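Local coordinates for protein RNA-dependent RNA polymerase (Taggert virus, PDB 6DX3) that probably acts as a viral ovarian tumor (OTU) domain cysteine protease that removes ubiquitin from proteins, as part of the nairovirus polymerase, at residues V32-D37 against E51-D56; Y42-C47 against I142-R147. One frame throughout, in Å; residues are numbered along the deposited sequence.

Interaction 1 of 2, residues V32-D37 against E51-D56; sequences VNQPMD and EEQQPD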
loop_
_atom_site.group_PDB
_atom_site.type_symbol
_atom_site.label_atom_id
_atom_site.label_comp_id
_atom_site.label_asym_id
_atom_site.label_seq_id
_atom_site.Cartn_x
_atom_site.Cartn_y
_atom_site.Cartn_z
ATOM N N VAL A 32 -6.894 -0.309 -11.656
ATOM C CA VAL A 32 -6.011 0.514 -12.474
ATOM C C VAL A 32 -4.667 -0.206 -12.527
ATOM O O VAL A 32 -3.879 -0.151 -11.579
ATOM C CB VAL A 32 -5.877 1.935 -11.924
ATOM C CG1 VAL A 32 -5.058 2.793 -12.881
ATOM C CG2 VAL A 32 -7.252 2.546 -11.701
ATOM N N ASN A 33 -4.410 -0.886 -13.641
ATOM C CA ASN A 33 -3.246 -1.756 -13.733
ATOM C C ASN A 33 -1.960 -0.941 -13.744
ATOM O O ASN A 33 -1.850 0.073 -14.438
ATOM C CB ASN A 33 -3.329 -2.628 -14.986
ATOM C CG ASN A 33 -4.648 -3.363 -15.096
ATOM O OD1 ASN A 33 -5.551 -2.939 -15.820
ATOM N ND2 ASN A 33 -4.771 -4.471 -14.374
ATOM N N GLN A 34 -0.990 -1.395 -12.963
ATOM C CA GLN A 34 0.323 -0.789 -12.850
ATOM C C GLN A 34 1.363 -1.639 -13.571
ATOM O O GLN A 34 1.162 -2.842 -13.767
ATOM C CB GLN A 34 0.706 -0.628 -11.373
ATOM C CG GLN A 34 -0.259 0.249 -10.595
ATOM C CD GLN A 34 -0.425 1.616 -11.226
ATOM O OE1 GLN A 34 0.556 2.304 -11.513
ATOM N NE2 GLN A 34 -1.671 2.018 -11.446
ATOM N N PRO A 35 2.475 -1.040 -14.002
ATOM C CA PRO A 35 3.489 -1.808 -14.738
ATOM C C PRO A 35 3.936 -3.041 -13.966
ATOM O O PRO A 35 4.067 -3.020 -12.741
ATOM C CB PRO A 35 4.630 -0.802 -14.913
ATOM C CG PRO A 35 3.945 0.524 -14.924
ATOM C CD PRO A 35 2.794 0.399 -13.964
ATOM N N MET A 36 4.156 -4.134 -14.698
ATOM C CA MET A 36 4.473 -5.428 -14.093
ATOM C C MET A 36 5.982 -5.581 -13.890
ATOM O O MET A 36 6.630 -6.480 -14.424
ATOM C CB MET A 36 3.907 -6.559 -14.946
ATOM C CG MET A 36 2.442 -6.887 -14.676
ATOM S SD MET A 36 1.706 -7.915 -15.969
ATOM C CE MET A 36 1.226 -6.664 -17.161
ATOM N N ASP A 37 6.538 -4.671 -13.096
ATOM C CA ASP A 37 7.926 -4.741 -12.662
ATOM C C ASP A 37 7.977 -4.789 -11.137
ATOM O O ASP A 37 6.948 -4.824 -10.457
ATOM C CB ASP A 37 8.735 -3.562 -13.212
ATOM C CG ASP A 37 8.092 -2.212 -12.926
ATOM O OD1 ASP A 37 7.322 -2.086 -11.951
ATOM O OD2 ASP A 37 8.356 -1.266 -13.696
ATOM N N GLU A 51 -2.417 12.831 -9.418
ATOM C CA GLU A 51 -3.420 12.718 -10.473
ATOM C C GLU A 51 -2.767 12.613 -11.846
ATOM O O GLU A 51 -3.197 11.811 -12.684
ATOM C CB GLU A 51 -4.378 13.909 -10.413
ATOM C CG GLU A 51 -5.556 13.827 -11.377
ATOM C CD GLU A 51 -6.512 12.691 -11.053
ATOM O OE1 GLU A 51 -7.062 12.092 -12.002
ATOM O OE2 GLU A 51 -6.713 12.393 -9.854
ATOM N N GLU A 52 -1.726 13.407 -12.098
ATOM C CA GLU A 52 -0.967 13.314 -13.347
ATOM C C GLU A 52 0.231 12.377 -13.176
ATOM O O GLU A 52 1.393 12.777 -13.259
ATOM C CB GLU A 52 -0.526 14.700 -13.805
ATOM C CG GLU A 52 -1.672 15.665 -14.043
ATOM C CD GLU A 52 -2.591 15.209 -15.159
ATOM O OE1 GLU A 52 -2.253 15.440 -16.339
ATOM O OE2 GLU A 52 -3.649 14.617 -14.854
ATOM N N GLN A 53 -0.080 11.104 -12.932
ATOM C CA GLN A 53 0.963 10.112 -12.697
ATOM C C GLN A 53 1.827 9.936 -13.940
ATOM O O GLN A 53 1.317 9.831 -15.060
ATOM C CB GLN A 53 0.347 8.773 -12.287
ATOM C CG GLN A 53 1.376 7.711 -11.906
ATOM C CD GLN A 53 0.763 6.341 -11.683
ATOM O OE1 GLN A 53 -0.434 6.140 -11.893
ATOM N NE2 GLN A 53 1.584 5.390 -11.256
ATOM N N GLN A 54 3.137 9.911 -13.734
ATOM C CA GLN A 54 4.118 9.699 -14.784
ATOM C C GLN A 54 4.824 8.366 -14.572
ATOM O O GLN A 54 4.754 7.785 -13.483
ATOM C CB GLN A 54 5.143 10.842 -14.805
ATOM C CG GLN A 54 4.512 12.209 -14.976
ATOM C CD GLN A 54 4.003 12.437 -16.378
ATOM O OE1 GLN A 54 2.842 12.795 -16.572
ATOM N NE2 GLN A 54 4.870 12.238 -17.368
ATOM N N PRO A 55 5.491 7.834 -15.600
ATOM C CA PRO A 55 6.196 6.551 -15.421
ATOM C C PRO A 55 7.230 6.568 -14.310
ATOM O O PRO A 55 7.503 5.517 -13.716
ATOM C CB PRO A 55 6.849 6.321 -16.790
ATOM C CG PRO A 55 5.962 7.042 -17.744
ATOM C CD PRO A 55 5.478 8.258 -17.013
ATOM N N ASP A 56 7.815 7.723 -14.001
ATOM C CA ASP A 56 8.810 7.819 -12.944
ATOM C C ASP A 56 8.238 8.319 -11.621
ATOM O O ASP A 56 9.004 8.516 -10.671
ATOM C CB ASP A 56 9.966 8.726 -13.388
ATOM C CG ASP A 56 9.514 10.135 -13.726
ATOM O OD1 ASP A 56 8.293 10.357 -13.861
ATOM O OD2 ASP A 56 10.382 11.026 -13.857
#
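Gln34 and Gln53 bridge the two loops that flank helix 40-49 of the OTU domain, an example of how one amide-amide bond can join the chain before a helix to the chain after it. Gln53 NE2 donates to Gln34 OE1 over 3.3 Å in a fairly straight bond of 160°. The hydrogen heads along the amide plane of Gln53 but arrives tilted by 27° from the carbonyl plane of Gln34, although the two amides lie nearly parallel. Their chains differ in shape: that of Gln53 runs extended from its loop, whereas Gln34 folds at its second torsion (chi2 -55°), a bend that turns its amide back toward its own backbone. There Gln34 NE2 donates to Val32 O at 3.1 Å, approaching from above the peptide carbonyl. Both ends of the Gln34 amide are thereby engaged, which fixes its rotation and presents the oxygen to Gln53. The Gln34 backbone is held as well, since its N is hydrogen-bonded to Asp152 OD1, a side-chain oxygen from strand 150-156, while both glutamine side chains rest on helix 40-49. Burial is modest, 63 Å² in all; the bond ties loops around the helix starting within the Gly-Asn-Cys-Leu sequence of OTU-like cysteine proteases.

Interaction 2 of 2, residues Y42-C47 against I142-R147; sequences YHSLAC and INIMHR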
loop_
_atom_site.group_PDB
_atom_site.type_symbol
_atom_site.label_atom_id
_atom_site.label_comp_id
_atom_site.label_asym_id
_atom_site.label_seq_id
_atom_site.Cartn_x
_atom_site.Cartn_y
_atom_site.Cartn_z
ATOM N N TYR A 42 5.211 0.932 -5.569
ATOM C CA TYR A 42 5.410 2.378 -5.596
ATOM C C TYR A 42 4.622 3.037 -6.721
ATOM O O TYR A 42 4.162 4.172 -6.564
ATOM C CB TYR A 42 6.901 2.688 -5.713
ATOM C CG TYR A 42 7.718 1.995 -4.647
ATOM C CD1 TYR A 42 7.562 2.329 -3.308
ATOM C CD2 TYR A 42 8.630 1.001 -4.973
ATOM C CE1 TYR A 42 8.296 1.699 -2.321
ATOM C CE2 TYR A 42 9.374 0.362 -3.990
ATOM C CZ TYR A 42 9.199 0.717 -2.664
ATOM O OH TYR A 42 9.927 0.096 -1.678
ATOM N N HIS A 43 4.463 2.350 -7.855
ATOM C CA HIS A 43 3.574 2.835 -8.908
ATOM C C HIS A 43 2.155 3.013 -8.380
ATOM O O HIS A 43 1.530 4.061 -8.579
ATOM C CB HIS A 43 3.569 1.859 -10.087
ATOM C CG HIS A 43 4.777 1.945 -10.965
ATOM N ND1 HIS A 43 5.057 3.049 -11.742
ATOM C CD2 HIS A 43 5.765 1.053 -11.211
ATOM C CE1 HIS A 43 6.171 2.837 -12.420
ATOM N NE2 HIS A 43 6.621 1.634 -12.114
ATOM N N SER A 44 1.629 1.985 -7.705
ATOM C CA SER A 44 0.247 2.024 -7.241
ATOM C C SER A 44 0.050 3.044 -6.129
ATOM O O SER A 44 -1.013 3.667 -6.047
ATOM C CB SER A 44 -0.185 0.633 -6.773
ATOM O OG SER A 44 0.791 0.069 -5.917
ATOM N N LEU A 45 1.053 3.229 -5.267
ATOM C CA LEU A 45 0.979 4.290 -4.270
ATOM C C LEU A 45 1.043 5.667 -4.924
ATOM O O LEU A 45 0.354 6.598 -4.491
ATOM C CB LEU A 45 2.097 4.125 -3.244
ATOM C CG LEU A 45 1.941 2.947 -2.280
ATOM C CD1 LEU A 45 3.141 2.846 -1.350
ATOM C CD2 LEU A 45 0.653 3.077 -1.488
ATOM N N ALA A 46 1.863 5.819 -5.968
ATOM C CA ALA A 46 1.883 7.083 -6.699
ATOM C C ALA A 46 0.562 7.328 -7.414
ATOM O O ALA A 46 0.141 8.482 -7.562
ATOM C CB ALA A 46 3.036 7.105 -7.704
ATOM N N CYS A 47 -0.103 6.259 -7.858
ATOM C CA CYS A 47 -1.391 6.405 -8.525
ATOM C C CYS A 47 -2.439 6.991 -7.590
ATOM O O CYS A 47 -3.342 7.707 -8.038
ATOM C CB CYS A 47 -1.855 5.051 -9.068
ATOM S SG CYS A 47 -3.271 5.130 -10.187
ATOM N N ILE A 142 -6.212 5.588 0.156
ATOM C CA ILE A 142 -5.606 4.894 -0.972
ATOM C C ILE A 142 -5.909 3.407 -0.846
ATOM O O ILE A 142 -5.654 2.796 0.198
ATOM C CB ILE A 142 -4.091 5.143 -1.025
ATOM C CG1 ILE A 142 -3.806 6.625 -1.297
ATOM C CG2 ILE A 142 -3.444 4.251 -2.076
ATOM C CD1 ILE A 142 -2.367 7.017 -1.063
ATOM N N ASN A 143 -6.465 2.825 -1.902
ATOM C CA ASN A 143 -6.731 1.394 -1.956
ATOM C C ASN A 143 -5.841 0.766 -3.018
ATOM O O ASN A 143 -5.788 1.250 -4.154
ATOM C CB ASN A 143 -8.205 1.121 -2.258
ATOM C CG ASN A 143 -9.127 1.647 -1.175
ATOM O OD1 ASN A 143 -9.495 0.921 -0.250
ATOM N ND2 ASN A 143 -9.507 2.917 -1.282
ATOM N N ILE A 144 -5.127 -0.294 -2.638
ATOM C CA ILE A 144 -4.295 -1.048 -3.564
ATOM C C ILE A 144 -4.619 -2.528 -3.415
ATOM O O ILE A 144 -5.170 -2.971 -2.405
ATOM C CB ILE A 144 -2.784 -0.799 -3.355
ATOM C CG1 ILE A 144 -2.333 -1.295 -1.984
ATOM C CG2 ILE A 144 -2.445 0.675 -3.515
ATOM C CD1 ILE A 144 -0.858 -1.105 -1.742
ATOM N N MET A 145 -4.269 -3.294 -4.447
ATOM C CA MET A 145 -4.609 -4.708 -4.544
ATOM C C MET A 145 -3.327 -5.527 -4.558
ATOM O O MET A 145 -2.488 -5.357 -5.449
ATOM C CB MET A 145 -5.439 -4.984 -5.801
ATOM C CG MET A 145 -6.130 -6.346 -5.833
ATOM S SD MET A 145 -7.241 -6.499 -7.251
ATOM C CE MET A 145 -7.293 -8.266 -7.478
ATOM N N HIS A 146 -3.183 -6.418 -3.583
ATOM C CA HIS A 146 -2.009 -7.277 -3.467
ATOM C C HIS A 146 -2.261 -8.580 -4.217
ATOM O O HIS A 146 -3.123 -9.372 -3.822
ATOM C CB HIS A 146 -1.701 -7.544 -1.993
ATOM C CG HIS A 146 -0.324 -8.070 -1.742
ATOM N ND1 HIS A 146 0.060 -8.596 -0.526
ATOM C CD2 HIS A 146 0.765 -8.141 -2.545
ATOM C CE1 HIS A 146 1.325 -8.972 -0.590
ATOM N NE2 HIS A 146 1.775 -8.708 -1.806
ATOM N N ARG A 147 -1.505 -8.806 -5.290
ATOM C CA ARG A 147 -1.714 -9.936 -6.195
ATOM C C ARG A 147 -0.414 -10.730 -6.277
ATOM O O ARG A 147 0.446 -10.430 -7.110
ATOM C CB ARG A 147 -2.163 -9.446 -7.568
ATOM C CG ARG A 147 -3.063 -8.226 -7.506
ATOM C CD ARG A 147 -3.551 -7.810 -8.886
ATOM N NE ARG A 147 -4.552 -8.720 -9.425
ATOM C CZ ARG A 147 -5.217 -8.509 -10.556
ATOM N NH1 ARG A 147 -4.982 -7.415 -11.270
ATOM N NH2 ARG A 147 -6.117 -9.389 -10.983
#
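Ser44 and Leu45 of helix 40-49 pack against Ile142 and Ile144 of strand 142-147, and these four buried residues supply nearly all of the contact. The short axes run close to antiparallel (153°) and approach to 8.5 Å. Ile144 CG2 makes the closest approach: it meets Ser44 CB at 4.0 Å and lies 4.4 Å from Leu45 CD2. The same leucine methyl reaches Ile142 CG2 at 4.3 Å, so a single branch of Leu45 bears on two successive inward residues of the strand. Ile144 holds CG1 between its backbone N and carbonyl carbon (chi1 64°), which sets CG2 beside the N and facing the helix. The hydroxyl of Ser44 is hydrogen-bonded to Leu41 O and Cys40 O, so its polar needs are met within its own helix even though OG lies 4.1 Å from Ile144 CG2. Packing ends toward the C-terminal end of the strand. The side chains of His146 and Arg147, both partly exposed, do not touch segment 42-47; His146 stacks on Tyr151, and Arg147 forms salt bridges with Glu121 and Asp152. With strands 116-121 and 150-156 on its two sides, this interior strand backs a helix in the alpha/beta core of an OTU-like cysteine protease.

Overall arrangement
Helix 40-49 is the element common to both contacts: interaction 2 sets one side of it on the sheet, and interaction 1 joins the loops at its two ends. Their centres lie 9 Å apart, and they touch. Gln53 NE2 comes within 3.0 Å of His43 O, Gln34 OE1 packs 3.4 Å from His43 CB, and Gln53 OE1 lies 3.3 Å from Cys47 CB. Asp152 adds a second connection: OD1 takes the Gln34 N-H and OD2 pairs with Arg147 NH1. Cys40, which begins the helix, matches the family's nucleophile, and the His150-Tyr151-Asp152 sequence its histidine and aspartate, so Asp152 probably completes the catalytic triad. The bound magnesium ion is about 11 Å from the Gln53 side chain.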